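Peptidase, zinc-dependent (Methanocorpusculum labreanum, PDB 3LMC) is a zinc-binding protein of the M54 family, probably a metallopeptidase, that also carries an iron ion at a second metal site. Local coordinates at residues 5-8 with 9-13; 144-147 with 148-152; 170-173 with 174-177; 182-185 with 186-189. All coordinates share one frame; numbering follows the deposited sequence.

Contact 1 of 4, residues 5-8 with 9-13; sequences LFWD and SRVPV
Ser9 follows directly on Asp8 as the second residue of a type I beta turn, Asp8 to Val11, by which the chain leaves strand 3-7; its OG makes a weak hydrogen bond to Gly37 O. Arg10 is held by three bonds to Asp8. Its backbone N donates to OD1 of Asp8, which uses its anti lone pair, and this closes an Asx turn inside the beta turn. The bend at chi3 (-69°) folds the arginine chain back to the same carboxylate, where the guanidinium arrives side-on: NE meets Asp8 OD1 at 3.0 Å and NH2 meets Asp8 OD2 at 2.9 Å. Both oxygens lie close to the guanidinium plane, and the two flat groups are 29° apart. Val11 N then closes the beta turn on Asp8 O at 2.8 Å. Val11 O receives the indole NE1 of Trp7, also at 2.8 Å, with the donor standing above the carbonyl plane. Val11 CG1 packs 3.3 Å from CZ2 of Trp7, the two side chains crossing at about a right angle. Pro12 O sits at the indole edge, 3.4 Å from Trp7 CZ2, and Val13 adds CG1 beside Trp7 CD1. Were Asp8 an alanine, Arg10 NE and NH2 would probably lose their anion, and Phe39 N, which also donates to OD2, its acceptor. The carboxylate braces the turn from within, through charge and several N-H donors, while the indole N-H of Trp7, on a buried ring, ties it back to the strand.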
ATOM      1  N   LEU A   5       7.239  -0.219  -4.264  1.00 15.38           N
ATOM      2  CA  LEU A   5       5.863  -0.536  -4.639  1.00 13.63           C
ATOM      3  C   LEU A   5       5.893  -1.933  -5.246  1.00 20.40           C
ATOM      4  O   LEU A   5       6.384  -2.112  -6.369  1.00 15.82           O
ATOM      5  CB  LEU A   5       5.336   0.463  -5.679  1.00  9.86           C
ATOM      6  CG  LEU A   5       3.900   0.231  -6.151  1.00 19.09           C
ATOM      7  CD1 LEU A   5       2.931   0.454  -5.009  1.00 14.73           C
ATOM      8  CD2 LEU A   5       3.537   1.146  -7.341  1.00 20.90           C
ATOM      9  N   PHE A   6       5.410  -2.924  -4.499  1.00 16.25           N
ATOM     10  CA  PHE A   6       5.315  -4.267  -5.030  1.00 11.71           C
ATOM     11  C   PHE A   6       3.950  -4.440  -5.686  1.00 12.01           C
ATOM     12  O   PHE A   6       2.948  -4.737  -5.010  1.00 15.92           O
ATOM     13  CB  PHE A   6       5.519  -5.354  -3.956  1.00 17.64           C
ATOM     14  CG  PHE A   6       5.620  -6.754  -4.540  1.00 29.45           C
ATOM     15  CD1 PHE A   6       6.593  -7.641  -4.111  1.00 32.89           C
ATOM     16  CD2 PHE A   6       4.763  -7.156  -5.570  1.00 30.76           C
ATOM     17  CE1 PHE A   6       6.694  -8.913  -4.678  1.00 34.44           C
ATOM     18  CE2 PHE A   6       4.858  -8.420  -6.142  1.00 28.48           C
ATOM     19  CZ  PHE A   6       5.823  -9.297  -5.699  1.00 32.37           C
ATOM     20  N   TRP A   7       3.937  -4.295  -7.007  1.00 13.58           N
ATOM     21  CA  TRP A   7       2.708  -4.303  -7.802  1.00 14.96           C
ATOM     22  C   TRP A   7       2.397  -5.722  -8.327  1.00 15.37           C
ATOM     23  O   TRP A   7       3.046  -6.196  -9.261  1.00 16.87           O
ATOM     24  CB  TRP A   7       2.861  -3.317  -8.972  1.00 14.51           C
ATOM     25  CG  TRP A   7       1.614  -3.150  -9.817  1.00 17.48           C
ATOM     26  CD1 TRP A   7       1.193  -3.956 -10.838  1.00 16.89           C
ATOM     27  CD2 TRP A   7       0.642  -2.107  -9.696  1.00 12.65           C
ATOM     28  NE1 TRP A   7       0.012  -3.473 -11.361  1.00 17.03           N
ATOM     29  CE2 TRP A   7      -0.342  -2.334 -10.673  1.00 15.12           C
ATOM     30  CE3 TRP A   7       0.508  -1.003  -8.849  1.00 21.65           C
ATOM     31  CZ2 TRP A   7      -1.451  -1.496 -10.829  1.00 16.43           C
ATOM     32  CZ3 TRP A   7      -0.602  -0.167  -9.007  1.00 23.76           C
ATOM     33  CH2 TRP A   7      -1.561  -0.422  -9.987  1.00 16.37           C
ATOM     34  N   ASP A   8       1.425  -6.396  -7.711  1.00 12.95           N
ATOM     35  CA  ASP A   8       1.013  -7.731  -8.151  1.00 11.36           C
ATOM     36  C   ASP A   8       0.511  -7.640  -9.591  1.00 18.65           C
ATOM     37  O   ASP A   8      -0.455  -6.933  -9.873  1.00 20.95           O
ATOM     38  CB  ASP A   8      -0.085  -8.275  -7.227  1.00 10.76           C
ATOM     39  CG  ASP A   8      -0.429  -9.727  -7.506  1.00 17.45           C
ATOM     40  OD1 ASP A   8      -0.849 -10.040  -8.642  1.00 21.03           O
ATOM     41  OD2 ASP A   8      -0.313 -10.563  -6.578  1.00 14.44           O
ATOM     42  N   SER A   9       1.163  -8.353 -10.504  1.00 15.24           N
ATOM     43  CA  SER A   9       0.926  -8.141 -11.929  1.00 21.56           C
ATOM     44  C   SER A   9      -0.474  -8.561 -12.380  1.00 23.07           C
ATOM     45  O   SER A   9      -0.849  -8.320 -13.523  1.00 22.74           O
ATOM     46  CB  SER A   9       2.003  -8.841 -12.766  1.00 22.07           C
ATOM     47  OG  SER A   9       2.089 -10.200 -12.403  1.00 24.11           O
ATOM     48  N   ARG A  10      -1.257  -9.174 -11.494  1.00 19.36           N
ATOM     49  CA  ARG A  10      -2.653  -9.448 -11.835  1.00 21.36           C
ATOM     50  C   ARG A  10      -3.471  -8.159 -11.826  1.00 22.63           C
ATOM     51  O   ARG A  10      -4.571  -8.123 -12.346  1.00 24.66           O
ATOM     52  CB  ARG A  10      -3.279 -10.502 -10.913  1.00 16.31           C
ATOM     53  CG  ARG A  10      -2.673 -11.919 -11.060  1.00 20.68           C
ATOM     54  CD  ARG A  10      -3.083 -12.863  -9.912  1.00 22.00           C
ATOM     55  NE  ARG A  10      -2.492 -12.500  -8.614  1.00 22.93           N
ATOM     56  CZ  ARG A  10      -2.755 -13.141  -7.475  1.00 19.86           C
ATOM     57  NH1 ARG A  10      -3.598 -14.161  -7.470  1.00 19.35           N
ATOM     58  NH2 ARG A  10      -2.194 -12.761  -6.341  1.00 16.90           N
ATOM     59  N   VAL A  11      -2.936  -7.103 -11.220  1.00 13.39           N
ATOM     60  CA  VAL A  11      -3.570  -5.790 -11.297  1.00 17.72           C
ATOM     61  C   VAL A  11      -2.997  -5.141 -12.553  1.00 19.80           C
ATOM     62  O   VAL A  11      -1.784  -5.149 -12.726  1.00 24.60           O
ATOM     63  CB  VAL A  11      -3.228  -4.934 -10.052  1.00 18.07           C
ATOM     64  CG1 VAL A  11      -3.906  -3.597 -10.122  1.00 18.31           C
ATOM     65  CG2 VAL A  11      -3.625  -5.678  -8.771  1.00 23.46           C
ATOM     66  N   PRO A  12      -3.856  -4.621 -13.452  1.00 19.57           N
ATOM     67  CA  PRO A  12      -3.383  -4.119 -14.757  1.00 22.86           C
ATOM     68  C   PRO A  12      -2.056  -3.384 -14.672  1.00 19.57           C
ATOM     69  O   PRO A  12      -2.003  -2.313 -14.066  1.00 20.60           O
ATOM     70  CB  PRO A  12      -4.511  -3.182 -15.190  1.00 19.93           C
ATOM     71  CG  PRO A  12      -5.764  -3.950 -14.717  1.00 20.24           C
ATOM     72  CD  PRO A  12      -5.332  -4.567 -13.353  1.00 22.10           C
ATOM     73  N   VAL A  13      -0.999  -3.957 -15.255  1.00 14.43           N
ATOM     74  CA  VAL A  13       0.359  -3.445 -15.007  1.00 14.23           C
ATOM     75  C   VAL A  13       0.591  -2.083 -15.682  1.00 15.60           C
ATOM     76  O   VAL A  13       1.564  -1.385 -15.400  1.00 16.88           O
ATOM     77  CB  VAL A  13       1.449  -4.465 -15.405  1.00 17.65           C
ATOM     78  CG1 VAL A  13       1.387  -5.710 -14.493  1.00 16.05           C
ATOM     79  CG2 VAL A  13       1.319  -4.870 -16.878  1.00 20.47           C
TER

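Contact 2 of 4, residues 144-147 with 148-152. With ZN (zinc ion), chain C.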
ATOM      1  N   VAL A 144      -3.351   5.599  -5.401  1.00 18.21           N
ATOM      2  CA  VAL A 144      -2.345   6.538  -4.943  1.00 14.90           C
ATOM      3  C   VAL A 144      -2.726   7.082  -3.574  1.00 19.00           C
ATOM      4  O   VAL A 144      -1.895   7.162  -2.671  1.00 15.20           O
ATOM      5  CB  VAL A 144      -2.240   7.732  -5.893  1.00 16.33           C
ATOM      6  CG1 VAL A 144      -1.407   8.855  -5.244  1.00 16.59           C
ATOM      7  CG2 VAL A 144      -1.658   7.295  -7.236  1.00 14.41           C
ATOM      8  N   LYS A 145      -3.992   7.470  -3.443  1.00 16.32           N
ATOM      9  CA  LYS A 145      -4.494   8.082  -2.226  1.00 14.45           C
ATOM     10  C   LYS A 145      -4.485   7.123  -1.035  1.00 17.63           C
ATOM     11  O   LYS A 145      -4.124   7.502   0.080  1.00 19.05           O
ATOM     12  CB  LYS A 145      -5.915   8.567  -2.462  1.00 11.65           C
ATOM     13  CG  LYS A 145      -6.043   9.803  -3.345  1.00 16.67           C
ATOM     14  CD  LYS A 145      -7.521   9.977  -3.702  1.00 17.90           C
ATOM     15  CE  LYS A 145      -7.766  11.238  -4.486  1.00 23.54           C
ATOM     16  NZ  LYS A 145      -9.237  11.474  -4.557  1.00 18.76           N
ATOM     17  N   GLU A 146      -4.877   5.876  -1.271  1.00 21.41           N
ATOM     18  CA  GLU A 146      -4.948   4.897  -0.186  1.00 21.99           C
ATOM     19  C   GLU A 146      -3.572   4.286   0.036  1.00 21.74           C
ATOM     20  O   GLU A 146      -3.219   3.919   1.156  1.00 20.21           O
ATOM     21  CB  GLU A 146      -6.000   3.826  -0.468  1.00 25.57           C
ATOM     22  CG  GLU A 146      -5.963   2.647   0.489  1.00 41.70           C
ATOM     23  CD  GLU A 146      -6.461   2.990   1.885  1.00 51.21           C
ATOM     24  OE1 GLU A 146      -6.955   4.124   2.086  1.00 55.64           O
ATOM     25  OE2 GLU A 146      -6.367   2.120   2.779  1.00 50.11           O
ATOM     26  N   GLY A 147      -2.782   4.204  -1.030  1.00 24.21           N
ATOM     27  CA  GLY A 147      -1.397   3.775  -0.913  1.00 22.64           C
ATOM     28  C   GLY A 147      -0.526   4.757  -0.135  1.00 23.33           C
ATOM     29  O   GLY A 147       0.274   4.348   0.701  1.00 19.13           O
ATOM     30  N   ALA A 148      -0.665   6.056  -0.406  1.00 23.60           N
ATOM     31  CA  ALA A 148       0.121   7.048   0.326  1.00 17.89           C
ATOM     32  C   ALA A 148      -0.330   7.093   1.786  1.00 15.78           C
ATOM     33  O   ALA A 148       0.462   7.371   2.681  1.00 18.44           O
ATOM     34  CB  ALA A 148       0.024   8.430  -0.323  1.00  9.64           C
ATOM     35  N   HIS A 149      -1.607   6.808   2.016  1.00 15.93           N
ATOM     36  CA  HIS A 149      -2.159   6.720   3.366  1.00 20.92           C
ATOM     37  C   HIS A 149      -1.452   5.624   4.170  1.00 21.59           C
ATOM     38  O   HIS A 149      -0.868   5.891   5.210  1.00 20.69           O
ATOM     39  CB  HIS A 149      -3.658   6.423   3.283  1.00 25.84           C
ATOM     40  CG  HIS A 149      -4.307   6.210   4.611  1.00 34.65           C
ATOM     41  ND1 HIS A 149      -5.003   7.203   5.266  1.00 42.76           N
ATOM     42  CD2 HIS A 149      -4.364   5.120   5.412  1.00 33.20           C
ATOM     43  CE1 HIS A 149      -5.454   6.737   6.416  1.00 38.51           C
ATOM     44  NE2 HIS A 149      -5.083   5.477   6.526  1.00 33.85           N
ATOM     45  N   GLU A 150      -1.506   4.394   3.667  1.00 16.17           N
ATOM     46  CA  GLU A 150      -0.854   3.263   4.300  1.00 17.28           C
ATOM     47  C   GLU A 150       0.630   3.507   4.523  1.00 19.04           C
ATOM     48  O   GLU A 150       1.140   3.191   5.588  1.00 17.60           O
ATOM     49  CB  GLU A 150      -1.035   1.993   3.472  1.00 18.61           C
ATOM     50  CG  GLU A 150      -2.485   1.631   3.154  1.00 21.58           C
ATOM     51  CD  GLU A 150      -3.368   1.594   4.386  1.00 32.99           C
ATOM     52  OE1 GLU A 150      -2.870   1.825   5.509  1.00 37.24           O
ATOM     53  OE2 GLU A 150      -4.573   1.325   4.241  1.00 39.31           O
ATOM     54  N   ILE A 151       1.312   4.063   3.521  1.00 13.03           N
ATOM     55  CA  ILE A 151       2.742   4.345   3.619  1.00 16.79           C
ATOM     56  C   ILE A 151       3.049   5.438   4.642  1.00 23.68           C
ATOM     57  O   ILE A 151       4.106   5.430   5.278  1.00 21.65           O
ATOM     58  CB  ILE A 151       3.340   4.769   2.264  1.00 13.71           C
ATOM     59  CG1 ILE A 151       3.469   3.547   1.337  1.00 16.31           C
ATOM     60  CG2 ILE A 151       4.720   5.377   2.480  1.00 14.31           C
ATOM     61  CD1 ILE A 151       3.792   3.912  -0.131  1.00 18.25           C
ATOM     62  N   GLY A 152       2.131   6.391   4.784  1.00 21.03           N
ATOM     63  CA  GLY A 152       2.260   7.400   5.809  1.00 16.26           C
ATOM     64  C   GLY A 152       2.316   6.742   7.176  1.00 21.11           C
ATOM     65  O   GLY A 152       3.164   7.095   7.987  1.00 24.35           O
TER
HETATM   66 ZN    ZN C 212      -5.220   4.038   8.181  1.00 38.63          ZN
HETATM   67  O   HOH W   1      -5.062   1.801   7.419  1.00 23.59           O
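This is a one-turn contact within helix 136-154, where Glu146 meets His149 and Glu150 along the buried zinc-binding helix of a probable HExxH metallopeptidase. The motif begins here with His149 and Glu150; His153 and His159 supply the other two protein ligands of the zinc. Ordinary i to i+4 bonds hold the backbone together, among them Ala148 N to Val144 O at 2.8 Å and Glu150 N to Glu146 O at 3.1 Å. With CG anti to the backbone N (chi1 176°), the His149 ring reaches the metal, binding it through NE2 at 2.2 Å. At the far side of the ring ND1 donates to Ile166 O, a second-shell bond that fixes the ring's rotation and is likely to polarise it. Glu146 runs beside this ring, its carboxylate only 13° from parallel to the imidazole, yet the OE1 to CB approach to His149 is a loose 4.2 Å. Glu146 and Glu150 both bend at chi2, and their carboxylates come together nearly perpendicular, 83° apart, with a very short 2.4 Å between Glu146 OE2 and Glu150 OE2. Phe108 and Val120 pack on the first side chain, Ala111 and Ala118 on the second. The other oxygen, Glu150 OE1, accepts a hydrogen bond of 2.9 Å from water 1, consistent with the role of the HExxH glutamate in related peptidases, and that water's O lies 2.4 Å from the zinc.

Contact 3 of 4, residues 170-173 with 174-177; sequences PRNL and DELD
Glu175 lays its carboxylate over one face of the Arg171 guanidinium, with CD 3.7 Å above the middle of that group and the two planes steeply inclined, 74° apart. The salt bridge is therefore one of charge alone, no N-H of the arginine pointing at OE2, and the exact place of that oxygen is doubtful. The firmer link is made by the other oxygen: Arg171 N donates to Glu175 OE1 at 2.8 Å, almost straight at 170° and from above the carboxylate plane; Tyr168 OH adds a weak bond to OE1. A glutamine in place of Glu175 would probably leave the Arg171 guanidinium without the negative charge now lying over its face. Asn172 caps the helix. Its CG sits between the backbone N and the carbonyl carbon (chi1 51°), which brings OD1 to Glu175 N at 3.1 Å, the donor lying nearly on the extended C=O line of the amide. The first helical bond follows, Leu176 N to Asn172 O. Beneath, the apolar side is closed by Pro170 CB against Leu176 CB and by Leu173 CD1 against Leu176 CD2, each 3.9 Å, with Phe108 packing on both leucines. Farther along, Asp177 N bonds to Leu173 O while its carboxylate turns to a salt bridge with Arg142. An asparagine N-cap is what the arrangement amounts to, opening the short helix 173-178 at the surface of the protein.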
ATOM      1  N   PRO A 170     -11.038   6.849   5.272  1.00 33.05           N
ATOM      2  CA  PRO A 170     -12.299   6.826   4.512  1.00 33.45           C
ATOM      3  C   PRO A 170     -13.235   5.722   4.991  1.00 37.49           C
ATOM      4  O   PRO A 170     -12.808   4.572   5.083  1.00 37.31           O
ATOM      5  CB  PRO A 170     -11.851   6.501   3.076  1.00 28.11           C
ATOM      6  CG  PRO A 170     -10.339   6.437   3.105  1.00 32.05           C
ATOM      7  CD  PRO A 170      -9.934   6.220   4.528  1.00 30.16           C
ATOM      8  N   ARG A 171     -14.491   6.052   5.271  1.00 43.81           N
ATOM      9  CA  ARG A 171     -15.468   5.030   5.645  1.00 49.46           C
ATOM     10  C   ARG A 171     -15.937   4.243   4.428  1.00 48.58           C
ATOM     11  O   ARG A 171     -16.297   3.067   4.531  1.00 49.64           O
ATOM     12  CB  ARG A 171     -16.665   5.656   6.364  1.00 56.86           C
ATOM     13  CG  ARG A 171     -16.321   6.221   7.737  1.00 63.70           C
ATOM     14  CD  ARG A 171     -17.563   6.554   8.553  1.00 68.20           C
ATOM     15  NE  ARG A 171     -18.377   7.605   7.945  1.00 70.48           N
ATOM     16  CZ  ARG A 171     -18.122   8.905   8.053  1.00 73.19           C
ATOM     17  NH1 ARG A 171     -17.062   9.322   8.731  1.00 74.33           N
ATOM     18  NH2 ARG A 171     -18.922   9.791   7.475  1.00 74.61           N
ATOM     19  N   ASN A 172     -15.916   4.897   3.271  1.00 45.58           N
ATOM     20  CA  ASN A 172     -16.390   4.290   2.037  1.00 42.15           C
ATOM     21  C   ASN A 172     -15.733   4.925   0.812  1.00 37.40           C
ATOM     22  O   ASN A 172     -14.904   5.824   0.943  1.00 39.31           O
ATOM     23  CB  ASN A 172     -17.913   4.402   1.958  1.00 44.04           C
ATOM     24  CG  ASN A 172     -18.403   5.822   2.198  1.00 45.17           C
ATOM     25  OD1 ASN A 172     -17.840   6.786   1.667  1.00 43.82           O
ATOM     26  ND2 ASN A 172     -19.462   5.957   2.988  1.00 42.97           N
ATOM     27  N   LEU A 173     -16.112   4.467  -0.374  1.00 31.76           N
ATOM     28  CA  LEU A 173     -15.472   4.927  -1.601  1.00 32.43           C
ATOM     29  C   LEU A 173     -15.708   6.404  -1.932  1.00 35.88           C
ATOM     30  O   LEU A 173     -14.825   7.063  -2.491  1.00 39.41           O
ATOM     31  CB  LEU A 173     -15.870   4.065  -2.792  1.00 29.10           C
ATOM     32  CG  LEU A 173     -14.824   4.218  -3.892  1.00 32.78           C
ATOM     33  CD1 LEU A 173     -13.455   3.899  -3.318  1.00 29.32           C
ATOM     34  CD2 LEU A 173     -15.138   3.327  -5.081  1.00 39.59           C
ATOM     35  N   ASP A 174     -16.889   6.918  -1.597  1.00 31.33           N
ATOM     36  CA  ASP A 174     -17.199   8.323  -1.819  1.00 31.13           C
ATOM     37  C   ASP A 174     -16.280   9.234  -1.006  1.00 28.33           C
ATOM     38  O   ASP A 174     -15.746  10.216  -1.534  1.00 28.61           O
ATOM     39  CB  ASP A 174     -18.660   8.609  -1.490  1.00 40.92           C
ATOM     40  CG  ASP A 174     -19.612   8.021  -2.518  1.00 51.94           C
ATOM     41  OD1 ASP A 174     -19.156   7.694  -3.640  1.00 54.34           O
ATOM     42  OD2 ASP A 174     -20.814   7.885  -2.205  1.00 56.33           O
ATOM     43  N   GLU A 175     -16.106   8.910   0.273  1.00 23.17           N
ATOM     44  CA  GLU A 175     -15.151   9.616   1.132  1.00 29.43           C
ATOM     45  C   GLU A 175     -13.717   9.524   0.618  1.00 24.65           C
ATOM     46  O   GLU A 175     -12.963  10.488   0.695  1.00 25.79           O
ATOM     47  CB  GLU A 175     -15.219   9.096   2.569  1.00 35.90           C
ATOM     48  CG  GLU A 175     -15.976  10.010   3.525  1.00 42.66           C
ATOM     49  CD  GLU A 175     -16.258   9.352   4.869  1.00 46.53           C
ATOM     50  OE1 GLU A 175     -15.343   8.712   5.443  1.00 44.07           O
ATOM     51  OE2 GLU A 175     -17.405   9.473   5.349  1.00 48.93           O
ATOM     52  N   LEU A 176     -13.337   8.365   0.090  1.00 23.59           N
ATOM     53  CA  LEU A 176     -11.981   8.198  -0.437  1.00 26.31           C
ATOM     54  C   LEU A 176     -11.777   9.113  -1.651  1.00 23.60           C
ATOM     55  O   LEU A 176     -10.734   9.749  -1.813  1.00 24.74           O
ATOM     56  CB  LEU A 176     -11.712   6.717  -0.772  1.00 26.04           C
ATOM     57  CG  LEU A 176     -10.465   6.300  -1.561  1.00 29.31           C
ATOM     58  CD1 LEU A 176      -9.265   7.090  -1.158  1.00 36.09           C
ATOM     59  CD2 LEU A 176     -10.197   4.842  -1.357  1.00 24.37           C
ATOM     60  N   ASP A 177     -12.796   9.205  -2.494  1.00 20.08           N
ATOM     61  CA  ASP A 177     -12.693  10.028  -3.695  1.00 21.48           C
ATOM     62  C   ASP A 177     -12.624  11.516  -3.341  1.00 22.50           C
ATOM     63  O   ASP A 177     -12.074  12.312  -4.104  1.00 27.54           O
ATOM     64  CB  ASP A 177     -13.856   9.744  -4.654  1.00 21.43           C
ATOM     65  CG  ASP A 177     -13.688   8.434  -5.416  1.00 27.93           C
ATOM     66  OD1 ASP A 177     -12.570   7.866  -5.410  1.00 24.13           O
ATOM     67  OD2 ASP A 177     -14.678   7.976  -6.031  1.00 27.92           O
TER

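Contact 4 of 4, residues 182-185 with 186-189. With FE (Fe (III) ion), chain B.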
ATOM      1  N   TYR A 182      -2.736  15.062  -1.286  1.00 18.06           N
ATOM      2  CA  TYR A 182      -2.465  16.189  -0.402  1.00 22.90           C
ATOM      3  C   TYR A 182      -2.179  15.702   1.016  1.00 21.64           C
ATOM      4  O   TYR A 182      -2.976  14.974   1.600  1.00 18.30           O
ATOM      5  CB  TYR A 182      -3.717  17.087  -0.390  1.00 24.68           C
ATOM      6  CG  TYR A 182      -3.712  18.258   0.569  1.00 30.11           C
ATOM      7  CD1 TYR A 182      -2.863  19.335   0.370  1.00 35.10           C
ATOM      8  CD2 TYR A 182      -4.596  18.312   1.646  1.00 35.15           C
ATOM      9  CE1 TYR A 182      -2.867  20.425   1.226  1.00 36.92           C
ATOM     10  CE2 TYR A 182      -4.607  19.405   2.521  1.00 35.27           C
ATOM     11  CZ  TYR A 182      -3.737  20.456   2.299  1.00 38.07           C
ATOM     12  OH  TYR A 182      -3.725  21.549   3.139  1.00 42.07           O
ATOM     13  N   PHE A 183      -1.034  16.088   1.561  1.00 21.88           N
ATOM     14  CA  PHE A 183      -0.806  15.963   2.992  1.00 21.83           C
ATOM     15  C   PHE A 183      -0.987  17.344   3.598  1.00 22.22           C
ATOM     16  O   PHE A 183      -0.297  18.283   3.192  1.00 23.22           O
ATOM     17  CB  PHE A 183       0.616  15.489   3.273  1.00 25.62           C
ATOM     18  CG  PHE A 183       0.827  14.020   3.047  1.00 23.45           C
ATOM     19  CD1 PHE A 183       0.474  13.111   4.012  1.00 19.79           C
ATOM     20  CD2 PHE A 183       1.406  13.556   1.880  1.00 22.10           C
ATOM     21  CE1 PHE A 183       0.670  11.775   3.822  1.00 20.28           C
ATOM     22  CE2 PHE A 183       1.604  12.210   1.685  1.00 16.45           C
ATOM     23  CZ  PHE A 183       1.240  11.318   2.663  1.00 15.71           C
ATOM     24  N   CYS A 184      -1.901  17.483   4.558  1.00 19.54           N
ATOM     25  CA  CYS A 184      -2.121  18.784   5.195  1.00 23.14           C
ATOM     26  C   CYS A 184      -0.865  19.260   5.927  1.00 26.07           C
ATOM     27  O   CYS A 184       0.149  18.553   5.969  1.00 28.17           O
ATOM     28  CB  CYS A 184      -3.305  18.739   6.159  1.00 28.66           C
ATOM     29  SG  CYS A 184      -2.974  17.889   7.718  1.00 28.01           S
ATOM     30  N   GLY A 185      -0.933  20.454   6.502  1.00 29.19           N
ATOM     31  CA  GLY A 185       0.226  21.058   7.138  1.00 31.90           C
ATOM     32  C   GLY A 185       0.734  20.236   8.308  1.00 30.57           C
ATOM     33  O   GLY A 185       1.932  19.941   8.413  1.00 32.50           O
ATOM     34  N   LYS A 186      -0.186  19.875   9.196  1.00 25.65           N
ATOM     35  CA  LYS A 186       0.143  19.036  10.338  1.00 29.24           C
ATOM     36  C   LYS A 186       0.851  17.747   9.888  1.00 30.22           C
ATOM     37  O   LYS A 186       1.872  17.352  10.455  1.00 31.72           O
ATOM     38  CB  LYS A 186      -1.127  18.699  11.118  1.00 32.54           C
ATOM     39  CG  LYS A 186      -0.872  17.855  12.357  1.00 39.34           C
ATOM     40  CD  LYS A 186      -2.176  17.411  13.014  1.00 42.66           C
ATOM     41  CE  LYS A 186      -3.055  16.623  12.060  1.00 41.59           C
ATOM     42  NZ  LYS A 186      -2.361  15.401  11.573  1.00 42.77           N
ATOM     43  N   CYS A 187       0.317  17.088   8.863  1.00 23.90           N
ATOM     44  CA  CYS A 187       0.890  15.812   8.441  1.00 14.49           C
ATOM     45  C   CYS A 187       2.240  15.963   7.747  1.00 23.59           C
ATOM     46  O   CYS A 187       3.139  15.167   8.008  1.00 27.34           O
ATOM     47  CB  CYS A 187      -0.092  15.020   7.598  1.00 17.31           C
ATOM     48  SG  CYS A 187      -1.554  14.464   8.497  1.00 27.84           S
ATOM     49  N   ARG A 188       2.408  16.971   6.885  1.00 23.64           N
ATOM     50  CA  ARG A 188       3.721  17.164   6.242  1.00 26.53           C
ATOM     51  C   ARG A 188       4.879  17.369   7.246  1.00 32.18           C
ATOM     52  O   ARG A 188       5.963  16.817   7.057  1.00 29.35           O
ATOM     53  CB  ARG A 188       3.720  18.255   5.147  1.00 23.04           C
ATOM     54  CG  ARG A 188       2.938  19.528   5.436  1.00 33.34           C
ATOM     55  CD  ARG A 188       2.655  20.300   4.122  1.00 70.06           C
ATOM     56  NE  ARG A 188       1.710  21.410   4.287  1.00 65.40           N
ATOM     57  CZ  ARG A 188       0.916  21.873   3.323  1.00 56.51           C
ATOM     58  NH1 ARG A 188       0.944  21.321   2.118  1.00 58.47           N
ATOM     59  NH2 ARG A 188       0.086  22.880   3.567  1.00 48.43           N
ATOM     60  N   VAL A 189       4.648  18.157   8.299  1.00 30.54           N
ATOM     61  CA  VAL A 189       5.654  18.363   9.339  1.00 33.11           C
ATOM     62  C   VAL A 189       6.075  17.036   9.991  1.00 40.54           C
ATOM     63  O   VAL A 189       7.270  16.756  10.147  1.00 41.16           O
ATOM     64  CB  VAL A 189       5.142  19.312  10.451  1.00 34.05           C
ATOM     65  CG1 VAL A 189       6.180  19.430  11.566  1.00 42.80           C
ATOM     66  CG2 VAL A 189       4.816  20.681   9.879  1.00 34.04           C
TER
HETATM   67 FE    FE B 211      -3.420  15.589   7.607  1.00 22.47          FE
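Metal bonds come first here: Cys184 SG and Cys187 SG bind the iron(III) ion at 2.3 Å and 2.4 Å, with Cys160 and Cys165 supplying the other two sulfurs. The SG atoms of Cys184 and Cys187 are 3.8 Å apart. The charged NZ of Lys186, on a chain bent at chi3 and chi4, comes 4.1 Å from the iron and would probably offset some of the negative charge of the thiolates. Hydrogen bonds set the cysteines in place. Cys184 is the N-cap of helix 185-191: chi1 of 75° puts its sulfur between the backbone N and the carbonyl carbon, where it accepts from Cys187 N at 3.6 Å and 160°, so a single sulfur both binds the metal and caps the helix. Arg188 N to Cys184 O and Val189 N to Gly185 O carry the helix on. Among the apolar contacts, Phe183 offers its ring edge to Cys187, CD1 meeting CB at 4.1 Å, while Val26 and Leu27 of helix 16-27 and Met167 pack against the phenyl group. The last kind involves the Arg188 guanidinium, which folds back over the loop with one face toward Phe183 O and makes no hydrogen bond to it. That group stands nearly perpendicular to the Tyr182 ring, at 88°, with NH1 4.0 Å from Tyr182 CE1. Paired cysteines at the start of a helix, the first of them capping it, form the CxxC half of a four-cysteine metal site.

In the fold
Contact 2 supplies one zinc ligand, His149, and its centre is about 6 Å from that of the chain; contacts 3 and 4 each touch it. Lys145 NZ of contact 2 lies 3.0 Å from Asp177 O of contact 3, and Pro170 comes within about 6 Å of the zinc at its side chain. Phe183 CZ of contact 4 packs 4.0 Å from Ala148 O, joining the iron site to the zinc-binding helix, while the His149 side chain is about 9 Å from the iron. Contact 1 lies where the chain leaves strand 3-7, its nearest atoms about 6 Å from contact 2 and its centre 28 Å from that of contact 4, across the chain's centre.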